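Local coordinates for protein putative tetR-family transcriptional regulator (Streptomyces coelicolor, PDB 3FIW) that probably binds DNA through a helix-turn-helix motif and regulates transcription, most likely as a dimeric repressor of the TetR family, at residues Gly144-Glu147 with Arg148-Gln151. Residues are numbered along the deposited sequence; the frame is centred on the assembly and turned at random.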
loop_
_atom_site.group_PDB
_atom_site.type_symbol
_atom_site.label_atom_id
_atom_site.label_comp_id
_atom_site.label_asym_id
_atom_site.label_seq_id
_atom_site.Cartn_x
_atom_site.Cartn_y
_atom_site.Cartn_z
ATOM N N GLY A 144 -23.996 15.701 6.225
ATOM C CA GLY A 144 -24.880 15.159 5.216
ATOM C C GLY A 144 -24.321 14.007 4.407
ATOM O O GLY A 144 -25.037 13.471 3.569
ATOM N N VAL A 145 -23.052 13.629 4.615
ATOM C CA VAL A 145 -22.524 12.379 4.057
ATOM C C VAL A 145 -23.190 11.155 4.732
ATOM O O VAL A 145 -23.117 10.998 5.952
ATOM C CB VAL A 145 -20.938 12.275 4.175
ATOM C CG1 VAL A 145 -20.426 11.048 3.429
ATOM C CG2 VAL A 145 -20.223 13.562 3.689
ATOM N N PRO A 146 -23.848 10.278 3.944
ATOM C CA PRO A 146 -24.488 9.091 4.526
ATOM C C PRO A 146 -23.429 8.207 5.181
ATOM O O PRO A 146 -22.360 8.037 4.606
ATOM C CB PRO A 146 -25.088 8.395 3.309
ATOM C CG PRO A 146 -25.253 9.494 2.292
ATOM C CD PRO A 146 -24.046 10.338 2.486
ATOM N N GLU A 147 -23.711 7.670 6.369
ATOM C CA GLU A 147 -22.699 7.011 7.202
ATOM C C GLU A 147 -21.876 5.897 6.532
ATOM O O GLU A 147 -20.664 5.861 6.691
ATOM C CB GLU A 147 -23.292 6.454 8.501
ATOM C CG GLU A 147 -22.277 5.548 9.211
ATOM C CD GLU A 147 -22.227 5.747 10.706
ATOM O OE1 GLU A 147 -23.314 5.946 11.298
ATOM O OE2 GLU A 147 -21.108 5.680 11.287
ATOM N N ARG A 148 -22.567 4.995 5.844
ATOM C CA ARG A 148 -21.982 3.852 5.209
ATOM C C ARG A 148 -21.000 4.343 4.173
ATOM O O ARG A 148 -19.894 3.873 4.155
ATOM C CB ARG A 148 -23.070 2.975 4.562
ATOM C CG ARG A 148 -22.557 1.780 3.718
ATOM C CD ARG A 148 -21.946 0.629 4.568
ATOM N NE ARG A 148 -21.742 -0.647 3.839
ATOM C CZ ARG A 148 -21.490 -0.792 2.522
ATOM N NH1 ARG A 148 -21.386 0.261 1.690
ATOM N NH2 ARG A 148 -21.326 -2.018 2.017
ATOM N N HIS A 149 -21.383 5.331 3.366
ATOM C CA HIS A 149 -20.469 5.909 2.386
ATOM C C HIS A 149 -19.254 6.639 2.984
ATOM O O HIS A 149 -18.167 6.549 2.442
ATOM C CB HIS A 149 -21.209 6.803 1.413
ATOM C CG HIS A 149 -22.283 6.096 0.667
ATOM N ND1 HIS A 149 -22.018 5.088 -0.228
ATOM C CD2 HIS A 149 -23.631 6.228 0.705
ATOM C CE1 HIS A 149 -23.157 4.638 -0.727
ATOM N NE2 HIS A 149 -24.151 5.309 -0.171
ATOM N N ALA A 150 -19.457 7.343 4.100
ATOM C CA ALA A 150 -18.394 8.047 4.845
ATOM C C ALA A 150 -17.367 7.048 5.301
ATOM O O ALA A 150 -16.186 7.206 4.978
ATOM C CB ALA A 150 -18.968 8.844 6.046
ATOM N N GLN A 151 -17.815 5.989 5.972
ATOM C CA GLN A 151 -16.941 4.889 6.411
ATOM C C GLN A 151 -16.100 4.259 5.284
ATOM O O GLN A 151 -14.842 4.130 5.397
ATOM C CB GLN A 151 -17.766 3.845 7.182
ATOM C CG GLN A 151 -17.470 3.867 8.724
ATOM C CD GLN A 151 -18.727 3.892 9.623
ATOM O OE1 GLN A 151 -19.838 3.531 9.194
ATOM N NE2 GLN A 151 -18.547 4.324 10.887
#
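Glu-147 and Gln-151, one helical turn apart, illustrate how the first turn of a helix is fastened through both backbone and side chains. The backbone part is regular: Gln-151 N bonds to Glu-147 O at 2.9 Å, almost straight at 177°, and one residue earlier Ala-150 N bonds to Pro-146 O at 3.0 Å. Pro-146 is the N-cap, and its carbonyl thus accepts the first of these two i to i+4 bonds.

The side chain of Glu-147 can be followed outward. CB merely sits against the following peptide. CG anti to the backbone N (chi1 169°) and a bend at chi2 carry the chain to the end of Gln-151, where CG comes 3.2 Å from Gln-151 OE1 and CD lies 3.6 Å from the same oxygen. The carboxylate and the Gln-151 amide are nearly parallel, 20° apart, with the carboxylate set off to one side of the amide plane, and OE2 receives a weak, bent bond from Gln-151 NE2 (2.9 Å). Its stronger partner is Arg-134 of helix 130-142, which forms a salt bridge to the same OE2, consistent with a charged carboxylate. Were this glutamate replaced by alanine, Arg-134 would probably lose its counter-charge and the Gln-151 amide a partner that limits its turning.

On other sides of the turn, Val-145 CG1 packs against Ala-150 CB at 3.7 Å, and Pro-146 CB meets the edge of the His-149 ring at CD2, also at 3.7 Å.

The turn opens helix 147-170, just after the Schellman motif at Gly-144 that ends helix 130-142. Glu-147, Ala-150 and Gln-151 lean on Met-137 of that preceding helix, whereas the second subunit brings Val-208 against Val-145 and stacks its His-207 on the His-149 ring, so the start of helix 147-170 lies between helix 130-142 of its own chain and the second subunit.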